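Local atomic coordinates of 3,4-dihydroxybenzoate decarboxylase (Enterobacter cloacae, PDB entry 5NY5), a protein that catalyses the decarboxylation of 3,4-dihydroxybenzoate and, in reverse, the para-carboxylation of catechols, as a prenylated-FMN-dependent member of the UbiD family. Residues Cys117-Tyr123 against Val248-Ala252; Thr207-Leu212 against Lys256-Glu262; Lys372-Glu378 against Thr464-Ala468; Asp424-Thr428 against Thr459-Cys463. One frame throughout, in Å; residues are numbered along the deposited sequence.

Interaction 1: Cys117-Tyr123 against Val248-Ala252; sequences CQEQVFY and VQGVA
Gln118 reaches across to the Val248-Ala252 segment and lays its amide between two valines. From CB the chain runs straight on, extended beyond CG (chi2 -176°), and this length carries the amide over the gap. CB and CG themselves stay back. CD is the first atom to touch, 3.6 Å from Val251 CG2 and slightly farther from the CG2 methyl of Val248. OE1 rests near the same two methyls, and NE2 meets Val251 CG2 at 3.4 Å. The tip then donates from NE2 to Gln249 O over 3.1 Å, a moderately bent bond (146° at the hydrogen), with Gln249 O about 15° out of the plane of the Gln118 amide. Val251 passes alongside the glutamine chain, running the other way, while Val248 meets it head-on. In the Rift-related domain this joins two sheets: strand 120-123 pairs with strand 303-311 of the large antiparallel sheet, and strand 246-249 is the middle strand of a small three-stranded one. Val251 turns its other methyl, CG1, to Tyr123, crossing that side chain at about a right angle; CG1 stands 3.5 Å from Tyr123 CE1, and Val121 CG1 lies over one face of the phenol. Ala252 CB comes to the ring's edge. Next to Gln118 in the chain, Cys117 SG packs on Val248 CG1 at 3.8 Å. Glu266 holds the turning chain at Val251 and Ala252, its carboxylate accepting from both backbone N atoms.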
loop_
_atom_site.group_PDB
_atom_site.type_symbol
_atom_site.label_atom_id
_atom_site.label_comp_id
_atom_site.label_asym_id
_atom_site.label_seq_id
_atom_site.Cartn_x
_atom_site.Cartn_y
_atom_site.Cartn_z
ATOM N N CYS A 117 -59.477 17.247 -5.265
ATOM C CA CYS A 117 -58.750 17.532 -4.036
ATOM C C CYS A 117 -59.494 18.526 -3.157
ATOM O O CYS A 117 -59.371 18.476 -1.932
ATOM C CB CYS A 117 -57.348 18.051 -4.361
ATOM S SG CYS A 117 -57.281 19.750 -4.964
ATOM N N GLN A 118 -60.293 19.414 -3.750
ATOM C CA GLN A 118 -61.002 20.443 -3.001
ATOM C C GLN A 118 -62.456 20.072 -2.715
ATOM O O GLN A 118 -63.307 20.958 -2.579
ATOM C CB GLN A 118 -60.921 21.779 -3.737
ATOM C CG GLN A 118 -59.512 22.338 -3.816
ATOM C CD GLN A 118 -59.449 23.704 -4.462
ATOM O OE1 GLN A 118 -60.437 24.193 -5.005
ATOM N NE2 GLN A 118 -58.281 24.330 -4.405
ATOM N N GLU A 119 -62.761 18.775 -2.610
ATOM C CA GLU A 119 -64.101 18.362 -2.210
ATOM C C GLU A 119 -64.394 18.694 -0.753
ATOM O O GLU A 119 -65.564 18.800 -0.377
ATOM C CB GLU A 119 -64.291 16.864 -2.452
ATOM C CG GLU A 119 -64.428 16.479 -3.917
ATOM C CD GLU A 119 -64.320 14.982 -4.139
ATOM O OE1 GLU A 119 -64.121 14.247 -3.151
ATOM O OE2 GLU A 119 -64.432 14.539 -5.302
ATOM N N GLN A 120 -63.360 18.843 0.073
ATOM C CA GLN A 120 -63.490 19.326 1.439
ATOM C C GLN A 120 -62.488 20.448 1.657
ATOM O O GLN A 120 -61.397 20.446 1.081
ATOM C CB GLN A 120 -63.234 18.225 2.478
ATOM C CG GLN A 120 -64.141 17.017 2.389
ATOM C CD GLN A 120 -63.834 15.994 3.466
ATOM O OE1 GLN A 120 -63.526 14.841 3.172
ATOM N NE2 GLN A 120 -63.912 16.416 4.723
ATOM N N VAL A 121 -62.862 21.409 2.496
ATOM C CA VAL A 121 -61.992 22.530 2.830
ATOM C C VAL A 121 -62.085 22.791 4.326
ATOM O O VAL A 121 -63.186 22.923 4.870
ATOM C CB VAL A 121 -62.351 23.802 2.037
ATOM C CG1 VAL A 121 -61.545 24.978 2.545
ATOM C CG2 VAL A 121 -62.096 23.596 0.554
ATOM N N PHE A 122 -60.934 22.861 4.989
ATOM C CA PHE A 122 -60.847 23.187 6.409
ATOM C C PHE A 122 -59.949 24.408 6.553
ATOM O O PHE A 122 -58.737 24.316 6.338
ATOM C CB PHE A 122 -60.298 22.011 7.216
ATOM C CG PHE A 122 -61.221 20.827 7.279
ATOM C CD1 PHE A 122 -61.298 19.934 6.224
ATOM C CD2 PHE A 122 -61.996 20.595 8.400
ATOM C CE1 PHE A 122 -62.138 18.844 6.280
ATOM C CE2 PHE A 122 -62.837 19.505 8.462
ATOM C CZ PHE A 122 -62.908 18.628 7.401
ATOM N N TYR A 123 -60.537 25.547 6.907
ATOM C CA TYR A 123 -59.758 26.759 7.117
ATOM C C TYR A 123 -59.177 26.782 8.524
ATOM O O TYR A 123 -59.825 26.360 9.487
ATOM C CB TYR A 123 -60.618 28.000 6.886
ATOM C CG TYR A 123 -61.074 28.177 5.456
ATOM C CD1 TYR A 123 -60.208 28.656 4.485
ATOM C CD2 TYR A 123 -62.376 27.871 5.081
ATOM C CE1 TYR A 123 -60.622 28.820 3.178
ATOM C CE2 TYR A 123 -62.799 28.034 3.777
ATOM C CZ TYR A 123 -61.918 28.508 2.829
ATOM O OH TYR A 123 -62.342 28.670 1.531
ATOM N N VAL A 248 -54.890 23.263 -9.829
ATOM C CA VAL A 248 -56.004 24.075 -9.356
ATOM C C VAL A 248 -55.448 25.201 -8.498
ATOM O O VAL A 248 -54.521 24.991 -7.710
ATOM C CB VAL A 248 -57.030 23.230 -8.568
ATOM C CG1 VAL A 248 -56.341 22.430 -7.475
ATOM C CG2 VAL A 248 -58.123 24.112 -7.980
ATOM N N GLN A 249 -56.002 26.399 -8.666
ATOM C CA GLN A 249 -55.582 27.531 -7.855
ATOM C C GLN A 249 -55.857 27.255 -6.382
ATOM O O GLN A 249 -56.846 26.607 -6.029
ATOM C CB GLN A 249 -56.308 28.800 -8.302
ATOM C CG GLN A 249 -55.926 30.046 -7.525
ATOM C CD GLN A 249 -54.462 30.395 -7.673
ATOM O OE1 GLN A 249 -53.856 30.148 -8.715
ATOM N NE2 GLN A 249 -53.883 30.967 -6.626
ATOM N N GLY A 250 -54.964 27.737 -5.523
ATOM C CA GLY A 250 -55.146 27.555 -4.099
ATOM C C GLY A 250 -56.376 28.272 -3.583
ATOM O O GLY A 250 -56.919 29.184 -4.209
ATOM N N VAL A 251 -56.820 27.839 -2.409
ATOM C CA VAL A 251 -58.012 28.384 -1.777
ATOM C C VAL A 251 -57.663 29.447 -0.743
ATOM O O VAL A 251 -58.353 30.462 -0.638
ATOM C CB VAL A 251 -58.842 27.241 -1.154
ATOM C CG1 VAL A 251 -59.749 27.760 -0.064
ATOM C CG2 VAL A 251 -59.659 26.540 -2.229
ATOM N N ALA A 252 -56.581 29.246 0.009
ATOM C CA ALA A 252 -56.198 30.171 1.064
ATOM C C ALA A 252 -54.825 30.801 0.878
ATOM O O ALA A 252 -54.505 31.751 1.602
ATOM C CB ALA A 252 -56.233 29.469 2.430
#

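Interaction 2: Thr207-Leu212 against Lys256-Glu262; sequences TINMGL and KAIARAE
Thr207 turns OG1 between its backbone N and carbonyl carbon (chi1 70°), aiming the hydroxyl at Lys256, while Asn209 CG sits beside its own backbone N (chi1 -52°), bringing OD1 to Ile258. Thr207 OG1 donates to Lys256 O over 2.8 Å and accepts from Asn209 ND2 at 3.2 Å, so the hydroxyl both gives and takes. Ile258 N points straight at Asn209 OD1, 2.6 Å away, although the donor lies well off the plane of the amide carbonyl. ND2 has a second acceptor in Leu153 O, and together these bonds fix the rotation of the amide. In this part of the Rift-related domain, residues 207-210 of strand 204-210, in the large antiparallel sheet, and strand 256-258 of the small sheet run almost parallel, their axes 6.9 Å apart at closest, with side chains spanning the gap. Beyond it, a type I turn from Ile258 to Ala261 brings the chain back to Gly211. Glu262 N donates to Gly211 O at 3.0 Å, in the carbonyl plane on a lone pair, and weakly to Met210 O. A water donates to both Gly211 O and Arg260 O. Leu212 CD2 fills in against Ala261 CB at 3.6 Å and, a little farther off, Ile258 CG2. The Leu212 side chain lies about 7 Å from that of Ile169, which binds prenylated FMN in the cofactor-bound protein; none is bound here. The carboxylate of Glu262 turns away to Ile316 N and Arg9.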
loop_
_atom_site.group_PDB
_atom_site.type_symbol
_atom_site.label_atom_id
_atom_site.label_comp_id
_atom_site.label_asym_id
_atom_site.label_seq_id
_atom_site.Cartn_x
_atom_site.Cartn_y
_atom_site.Cartn_z
ATOM N N THR A 207 -47.988 24.924 -1.201
ATOM C CA THR A 207 -48.989 23.873 -1.107
ATOM C C THR A 207 -48.288 22.532 -0.959
ATOM O O THR A 207 -47.271 22.277 -1.610
ATOM C CB THR A 207 -49.908 23.839 -2.331
ATOM O OG1 THR A 207 -49.174 23.380 -3.471
ATOM C CG2 THR A 207 -50.471 25.223 -2.612
ATOM N N ILE A 208 -48.834 21.684 -0.099
ATOM C CA ILE A 208 -48.268 20.375 0.196
ATOM C C ILE A 208 -49.239 19.334 -0.338
ATOM O O ILE A 208 -50.316 19.124 0.231
ATOM C CB ILE A 208 -48.019 20.198 1.697
ATOM C CG1 ILE A 208 -47.177 21.364 2.214
ATOM C CG2 ILE A 208 -47.332 18.875 1.965
ATOM C CD1 ILE A 208 -47.395 21.678 3.668
ATOM N N ASN A 209 -48.860 18.683 -1.431
ATOM C CA ASN A 209 -49.742 17.784 -2.161
ATOM C C ASN A 209 -49.407 16.345 -1.798
ATOM O O ASN A 209 -48.267 15.906 -1.978
ATOM C CB ASN A 209 -49.605 18.009 -3.665
ATOM C CG ASN A 209 -49.768 19.466 -4.051
ATOM O OD1 ASN A 209 -50.825 19.878 -4.524
ATOM N ND2 ASN A 209 -48.721 20.256 -3.847
HETATM N N MSE A 210 -50.395 15.615 -1.290
HETATM C CA MSE A 210 -50.186 14.240 -0.851
HETATM C C MSE A 210 -51.274 13.308 -1.381
HETATM O O MSE A 210 -52.443 13.681 -1.447
HETATM C CB MSE A 210 -50.134 14.175 0.675
HETATM C CG MSE A 210 -49.069 15.060 1.295
HETATM SE SE MSE A 210 -49.084 15.037 3.239
HETATM C CE MSE A 210 -50.890 15.702 3.534
ATOM N N GLY A 211 -50.881 12.091 -1.747
ATOM C CA GLY A 211 -51.804 11.136 -2.332
ATOM C C GLY A 211 -51.949 11.352 -3.822
ATOM O O GLY A 211 -52.955 11.904 -4.280
ATOM N N LEU A 212 -50.953 10.918 -4.589
ATOM C CA LEU A 212 -50.826 11.298 -5.987
ATOM C C LEU A 212 -50.686 10.066 -6.866
ATOM O O LEU A 212 -50.465 8.949 -6.391
ATOM C CB LEU A 212 -49.614 12.211 -6.202
ATOM C CG LEU A 212 -49.392 13.286 -5.145
ATOM C CD1 LEU A 212 -48.030 13.928 -5.329
ATOM C CD2 LEU A 212 -50.494 14.324 -5.217
ATOM N N LYS A 256 -50.722 27.215 -6.563
ATOM C CA LYS A 256 -51.588 26.176 -7.094
ATOM C C LYS A 256 -51.323 24.847 -6.393
ATOM O O LYS A 256 -50.311 24.667 -5.713
ATOM C CB LYS A 256 -51.389 26.027 -8.603
ATOM C CG LYS A 256 -51.808 27.249 -9.399
ATOM C CD LYS A 256 -50.709 27.693 -10.348
ATOM C CE LYS A 256 -51.044 29.030 -10.989
ATOM N NZ LYS A 256 -49.866 29.614 -11.693
ATOM N N ALA A 257 -52.254 23.911 -6.568
ATOM C CA ALA A 257 -52.164 22.591 -5.961
ATOM C C ALA A 257 -52.519 21.526 -6.988
ATOM O O ALA A 257 -53.111 21.811 -8.031
ATOM C CB ALA A 257 -53.082 22.465 -4.738
ATOM N N ILE A 258 -52.143 20.286 -6.679
ATOM C CA ILE A 258 -52.464 19.161 -7.550
ATOM C C ILE A 258 -53.964 18.908 -7.485
ATOM O O ILE A 258 -54.510 18.596 -6.420
ATOM C CB ILE A 258 -51.671 17.911 -7.151
ATOM C CG1 ILE A 258 -50.169 18.171 -7.280
ATOM C CG2 ILE A 258 -52.080 16.723 -8.007
ATOM C CD1 ILE A 258 -49.722 18.488 -8.685
ATOM N N ALA A 259 -54.638 19.041 -8.630
ATOM C CA ALA A 259 -56.094 18.950 -8.651
ATOM C C ALA A 259 -56.575 17.551 -8.288
ATOM O O ALA A 259 -57.584 17.399 -7.591
ATOM C CB ALA A 259 -56.624 19.362 -10.022
ATOM N N ARG A 260 -55.870 16.520 -8.747
ATOM C CA ARG A 260 -56.267 15.138 -8.520
ATOM C C ARG A 260 -55.718 14.568 -7.219
ATOM O O ARG A 260 -55.844 13.363 -6.984
ATOM C CB ARG A 260 -55.819 14.263 -9.693
ATOM C CG ARG A 260 -56.353 14.712 -11.040
ATOM C CD ARG A 260 -57.839 14.466 -11.154
ATOM N NE ARG A 260 -58.137 13.054 -11.363
ATOM C CZ ARG A 260 -59.363 12.547 -11.370
ATOM N NH1 ARG A 260 -60.408 13.338 -11.176
ATOM N NH2 ARG A 260 -59.545 11.249 -11.569
ATOM N N ALA A 261 -55.122 15.399 -6.372
ATOM C CA ALA A 261 -54.493 14.906 -5.160
ATOM C C ALA A 261 -55.536 14.446 -4.146
ATOM O O ALA A 261 -56.725 14.757 -4.248
ATOM C CB ALA A 261 -53.607 15.984 -4.541
ATOM N N GLU A 262 -55.070 13.690 -3.152
ATOM C CA GLU A 262 -55.949 13.234 -2.082
ATOM C C GLU A 262 -56.088 14.287 -0.992
ATOM O O GLU A 262 -57.204 14.623 -0.584
ATOM C CB GLU A 262 -55.427 11.921 -1.495
ATOM C CG GLU A 262 -55.652 10.707 -2.379
ATOM C CD GLU A 262 -57.080 10.199 -2.323
ATOM O OE1 GLU A 262 -57.712 10.318 -1.254
ATOM O OE2 GLU A 262 -57.571 9.687 -3.349
HETATM O O HOH W 1 -54.124 11.300 -6.549
#

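Interaction 3: Lys372-Glu378 against Thr464-Ala468; sequences KRQPSDE and TVPWA
Two loops meet where the CA atoms of Glu378 and Trp467 stand 5.8 Å apart, each passing through a short 3-10 segment. Beyond CG the Lys372 chain is extended (chi2 173°), which carries NZ to three acceptors: Val465 O at 2.9 Å, Thr464 OG1 at 3.0 Å and, within its own loop, Glu378 OE1 in a salt bridge of 2.8 Å. The valine carbonyl is met from above its plane. Glu378 OE1 also takes Trp467 N at 2.9 Å, the lysine and the backbone N coming from opposite faces of the carboxylate, while OE2 forms a salt bridge with Arg451 of the second subunit and accepts from Gln381. Thr464 OG1 is shared with Asp462. The indole of Trp467 lays one face against Gln374 and Pro375: Pro375 CA stands 3.6 Å from the centroid of its five-membered ring, nearly on the normal, and Lys372 O lies at its edge. Within the 372-378 loop, Arg373 grips Asp377 side-on, NE to OD2 and NH2 to OD1, both carboxylate oxygens lying in the guanidinium plane. A buried lysine-glutamate pair thus joins the loops after strands 365-370 and 455-462 at a subunit boundary, beside a proline CH-pi contact on tryptophan.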
loop_
_atom_site.group_PDB
_atom_site.type_symbol
_atom_site.label_atom_id
_atom_site.label_comp_id
_atom_site.label_asym_id
_atom_site.label_seq_id
_atom_site.Cartn_x
_atom_site.Cartn_y
_atom_site.Cartn_z
ATOM N N LYS A 372 -17.598 -5.980 -22.379
ATOM C CA LYS A 372 -16.383 -5.782 -23.155
ATOM C C LYS A 372 -16.541 -6.467 -24.505
ATOM O O LYS A 372 -16.676 -7.694 -24.579
ATOM C CB LYS A 372 -15.169 -6.314 -22.397
ATOM C CG LYS A 372 -14.870 -5.539 -21.127
ATOM C CD LYS A 372 -13.763 -6.191 -20.324
ATOM C CE LYS A 372 -13.596 -5.519 -18.977
ATOM N NZ LYS A 372 -12.685 -6.294 -18.097
ATOM N N ARG A 373 -16.540 -5.672 -25.571
ATOM C CA ARG A 373 -16.782 -6.167 -26.915
ATOM C C ARG A 373 -15.512 -6.308 -27.738
ATOM O O ARG A 373 -15.517 -7.026 -28.744
ATOM C CB ARG A 373 -17.749 -5.227 -27.640
ATOM C CG ARG A 373 -18.914 -4.777 -26.775
ATOM C CD ARG A 373 -19.354 -3.366 -27.118
ATOM N NE ARG A 373 -18.351 -2.369 -26.751
ATOM C CZ ARG A 373 -18.499 -1.061 -26.933
ATOM N NH1 ARG A 373 -19.610 -0.589 -27.482
ATOM N NH2 ARG A 373 -17.539 -0.222 -26.569
ATOM N N GLN A 374 -14.435 -5.651 -27.332
ATOM C CA GLN A 374 -13.202 -5.600 -28.100
ATOM C C GLN A 374 -12.058 -5.378 -27.128
ATOM O O GLN A 374 -12.288 -4.982 -25.980
ATOM C CB GLN A 374 -13.260 -4.486 -29.153
ATOM C CG GLN A 374 -13.907 -3.212 -28.654
ATOM C CD GLN A 374 -14.099 -2.195 -29.754
ATOM O OE1 GLN A 374 -13.483 -2.292 -30.816
ATOM N NE2 GLN A 374 -14.962 -1.215 -29.511
ATOM N N PRO A 375 -10.813 -5.642 -27.544
ATOM C CA PRO A 375 -9.677 -5.423 -26.632
ATOM C C PRO A 375 -9.606 -4.015 -26.061
ATOM O O PRO A 375 -9.245 -3.845 -24.890
ATOM C CB PRO A 375 -8.464 -5.734 -27.517
ATOM C CG PRO A 375 -8.977 -6.681 -28.528
ATOM C CD PRO A 375 -10.380 -6.246 -28.817
ATOM N N SER A 376 -9.950 -3.000 -26.855
ATOM C CA SER A 376 -9.906 -1.624 -26.372
ATOM C C SER A 376 -10.869 -1.376 -25.219
ATOM O O SER A 376 -10.720 -0.377 -24.509
ATOM C CB SER A 376 -10.207 -0.657 -27.519
ATOM O OG SER A 376 -11.461 -0.944 -28.109
ATOM N N ASP A 377 -11.854 -2.250 -25.016
ATOM C CA ASP A 377 -12.770 -2.071 -23.897
ATOM C C ASP A 377 -12.112 -2.361 -22.558
ATOM O O ASP A 377 -12.589 -1.869 -21.531
ATOM C CB ASP A 377 -14.002 -2.956 -24.072
ATOM C CG ASP A 377 -15.032 -2.336 -24.988
ATOM O OD1 ASP A 377 -15.026 -1.095 -25.127
ATOM O OD2 ASP A 377 -15.845 -3.085 -25.565
ATOM N N GLU A 378 -11.040 -3.147 -22.540
ATOM C CA GLU A 378 -10.309 -3.355 -21.301
ATOM C C GLU A 378 -9.720 -2.037 -20.828
ATOM O O GLU A 378 -9.038 -1.341 -21.584
ATOM C CB GLU A 378 -9.205 -4.390 -21.492
ATOM C CG GLU A 378 -8.438 -4.685 -20.222
ATOM C CD GLU A 378 -9.338 -5.151 -19.094
ATOM O OE1 GLU A 378 -10.158 -6.062 -19.324
ATOM O OE2 GLU A 378 -9.230 -4.602 -17.980
ATOM N N THR A 464 -15.185 -7.525 -13.181
ATOM C CA THR A 464 -15.292 -7.918 -14.574
ATOM C C THR A 464 -14.115 -8.807 -14.945
ATOM O O THR A 464 -13.010 -8.660 -14.422
ATOM C CB THR A 464 -15.338 -6.693 -15.494
ATOM O OG1 THR A 464 -14.065 -6.035 -15.498
ATOM C CG2 THR A 464 -16.395 -5.719 -15.017
ATOM N N VAL A 465 -14.373 -9.748 -15.838
ATOM C CA VAL A 465 -13.316 -10.651 -16.298
ATOM C C VAL A 465 -12.349 -9.869 -17.179
ATOM O O VAL A 465 -12.792 -9.168 -18.103
ATOM C CB VAL A 465 -13.921 -11.830 -17.057
ATOM C CG1 VAL A 465 -12.836 -12.788 -17.508
ATOM C CG2 VAL A 465 -14.940 -12.538 -16.196
ATOM N N PRO A 466 -11.044 -9.934 -16.926
ATOM C CA PRO A 466 -10.087 -9.295 -17.833
ATOM C C PRO A 466 -10.286 -9.796 -19.254
ATOM O O PRO A 466 -10.536 -10.980 -19.477
ATOM C CB PRO A 466 -8.727 -9.716 -17.267
ATOM C CG PRO A 466 -8.991 -10.006 -15.836
ATOM C CD PRO A 466 -10.378 -10.571 -15.778
ATOM N N TRP A 467 -10.181 -8.873 -20.213
ATOM C CA TRP A 467 -10.497 -9.192 -21.601
ATOM C C TRP A 467 -9.757 -10.432 -22.084
ATOM O O TRP A 467 -10.333 -11.275 -22.781
ATOM C CB TRP A 467 -10.166 -8.001 -22.500
ATOM C CG TRP A 467 -10.122 -8.369 -23.943
ATOM C CD1 TRP A 467 -9.016 -8.672 -24.679
ATOM C CD2 TRP A 467 -11.239 -8.496 -24.825
ATOM N NE1 TRP A 467 -9.375 -8.973 -25.970
ATOM C CE2 TRP A 467 -10.736 -8.870 -26.085
ATOM C CE3 TRP A 467 -12.616 -8.319 -24.675
ATOM C CZ2 TRP A 467 -11.559 -9.076 -27.184
ATOM C CZ3 TRP A 467 -13.430 -8.525 -25.767
ATOM C CH2 TRP A 467 -12.901 -8.900 -27.005
ATOM N N ALA A 468 -8.483 -10.565 -21.713
ATOM C CA ALA A 468 -7.663 -11.657 -22.223
ATOM C C ALA A 468 -8.088 -13.016 -21.685
ATOM O O ALA A 468 -7.732 -14.038 -22.278
ATOM C CB ALA A 468 -6.192 -11.405 -21.887
#

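Interaction 4: Asp424-Thr428 against Thr459-Cys463; sequences DVSIT and TIFDC
Ile427 and Phe461 face each other as a non-hydrogen-bonded antiparallel pair, and Thr428 and Ile460 follow as a hydrogen-bonded one, where strand 427-434 runs along the edge of the five-stranded mixed sheet of the C-terminal domain. The hydrogen-bonded pair is closed in both directions: Ile460 N donates to Thr428 O over 3.0 Å, and Thr428 N returns to Ile460 O over 3.2 Å. One step on, Asp462 N gives a nearly straight bond to Ser426 O (2.9 Å, 174°), extending the backbone pairing by one more bond. CA-H groups add to this, with Thr459 CA at 3.3 Å from Thr428 O.

On the face that bears Ile427 and Phe461, the two side chains run alongside each other in one direction, Ile427 CD1 coming 4.0 Å from Phe461 CE1. With chi1 at -55°, Ile427 has CG2 opposite its backbone N, and that methyl meets Thr459 CG2 at 3.6 Å; this threonine methyl also covers one face of the Phe461 ring, offset toward the rim. Met421 lies against both Ile427 and Phe461. Farther out, Phe461 packs on Phe461 of the third subunit, and Thr459 on Gly423 of that subunit, so this face belongs to a subunit interface. On the other face, Ile460 rests on helix 380-391. Ser426 OG is held by Gln422 N, and Ser426 CB comes 3.2 Å from Asp462 O.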
loop_
_atom_site.group_PDB
_atom_site.type_symbol
_atom_site.label_atom_id
_atom_site.label_comp_id
_atom_site.label_asym_id
_atom_site.label_seq_id
_atom_site.Cartn_x
_atom_site.Cartn_y
_atom_site.Cartn_z
ATOM N N ASP A 424 -6.049 -7.965 -4.106
ATOM C CA ASP A 424 -4.880 -7.126 -4.332
ATOM C C ASP A 424 -4.742 -6.680 -5.784
ATOM O O ASP A 424 -3.747 -6.035 -6.129
ATOM C CB ASP A 424 -3.610 -7.854 -3.870
ATOM C CG ASP A 424 -3.394 -9.176 -4.578
ATOM O OD1 ASP A 424 -4.307 -9.630 -5.295
ATOM O OD2 ASP A 424 -2.307 -9.766 -4.406
ATOM N N VAL A 425 -5.720 -6.993 -6.635
ATOM C CA VAL A 425 -5.714 -6.574 -8.028
ATOM C C VAL A 425 -6.927 -5.719 -8.370
ATOM O O VAL A 425 -6.809 -4.726 -9.097
ATOM C CB VAL A 425 -5.638 -7.792 -8.973
ATOM C CG1 VAL A 425 -5.703 -7.346 -10.428
ATOM C CG2 VAL A 425 -4.386 -8.599 -8.702
ATOM N N SER A 426 -8.096 -6.066 -7.834
ATOM C CA SER A 426 -9.370 -5.589 -8.347
ATOM C C SER A 426 -10.010 -4.501 -7.496
ATOM O O SER A 426 -11.155 -4.125 -7.757
ATOM C CB SER A 426 -10.340 -6.764 -8.481
ATOM O OG SER A 426 -9.690 -7.927 -8.958
ATOM N N ILE A 427 -9.311 -3.981 -6.490
ATOM C CA ILE A 427 -9.898 -3.065 -5.519
ATOM C C ILE A 427 -9.092 -1.773 -5.515
ATOM O O ILE A 427 -7.889 -1.786 -5.229
ATOM C CB ILE A 427 -9.951 -3.687 -4.114
ATOM C CG1 ILE A 427 -10.697 -5.022 -4.154
ATOM C CG2 ILE A 427 -10.620 -2.745 -3.141
ATOM C CD1 ILE A 427 -10.894 -5.666 -2.795
ATOM N N THR A 428 -9.759 -0.660 -5.819
ATOM C CA THR A 428 -9.141 0.661 -5.857
ATOM C C THR A 428 -9.823 1.558 -4.836
ATOM O O THR A 428 -11.034 1.786 -4.919
ATOM C CB THR A 428 -9.238 1.277 -7.252
ATOM O OG1 THR A 428 -8.524 0.465 -8.188
ATOM C CG2 THR A 428 -8.642 2.663 -7.257
ATOM N N THR A 459 -14.672 3.242 -2.973
ATOM C CA THR A 459 -14.012 2.024 -3.419
ATOM C C THR A 459 -14.653 1.520 -4.700
ATOM O O THR A 459 -15.881 1.460 -4.807
ATOM C CB THR A 459 -14.071 0.943 -2.334
ATOM O OG1 THR A 459 -13.577 1.479 -1.101
ATOM C CG2 THR A 459 -13.220 -0.248 -2.724
ATOM N N ILE A 460 -13.818 1.150 -5.661
ATOM C CA ILE A 460 -14.257 0.559 -6.916
ATOM C C ILE A 460 -13.870 -0.914 -6.884
ATOM O O ILE A 460 -12.680 -1.254 -6.887
ATOM C CB ILE A 460 -13.643 1.273 -8.127
ATOM C CG1 ILE A 460 -14.006 2.757 -8.110
ATOM C CG2 ILE A 460 -14.101 0.622 -9.415
ATOM C CD1 ILE A 460 -13.341 3.577 -9.210
ATOM N N PHE A 461 -14.866 -1.790 -6.846
ATOM C CA PHE A 461 -14.654 -3.230 -6.942
ATOM C C PHE A 461 -14.820 -3.631 -8.401
ATOM O O PHE A 461 -15.934 -3.605 -8.932
ATOM C CB PHE A 461 -15.635 -3.993 -6.055
ATOM C CG PHE A 461 -15.494 -3.701 -4.591
ATOM C CD1 PHE A 461 -14.713 -4.507 -3.779
ATOM C CD2 PHE A 461 -16.159 -2.634 -4.019
ATOM C CE1 PHE A 461 -14.592 -4.244 -2.428
ATOM C CE2 PHE A 461 -16.042 -2.368 -2.669
ATOM C CZ PHE A 461 -15.257 -3.174 -1.874
ATOM N N ASP A 462 -13.719 -3.996 -9.051
ATOM C CA ASP A 462 -13.756 -4.420 -10.448
ATOM C C ASP A 462 -13.905 -5.935 -10.484
ATOM O O ASP A 462 -12.929 -6.673 -10.342
ATOM C CB ASP A 462 -12.508 -3.961 -11.193
ATOM C CG ASP A 462 -12.487 -4.429 -12.636
ATOM O OD1 ASP A 462 -11.389 -4.474 -13.226
ATOM O OD2 ASP A 462 -13.562 -4.756 -13.183
ATOM N N CYS A 463 -15.136 -6.401 -10.686
ATOM C CA CYS A 463 -15.426 -7.823 -10.774
ATOM C C CYS A 463 -15.684 -8.271 -12.202
ATOM O O CYS A 463 -16.350 -9.287 -12.415
ATOM C CB CYS A 463 -16.618 -8.177 -9.890
ATOM S SG CYS A 463 -16.403 -7.666 -8.194
#

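The four contacts form two distant groups. Interaction 1 draws on strand 246-249 and interaction 2 on strand 256-258, neighbours in the small sheet; their centres are 10 Å apart within the Rift-related domain, their segments alternate along the chain, and backbone hydrogen bonds between Val248 and Ala257 and between Cys117 and Ala259 join them directly. Interactions 3 and 4, 16 Å apart between centres, lie at the other end: residues 459-463 run straight on into 464-468, so strand 455-462 leads from one contact to the other. Centres of interactions 2 and 4 are about 46 Å apart. The first pair thus ties sheets of the flavin-binding domain, the second borders other subunits.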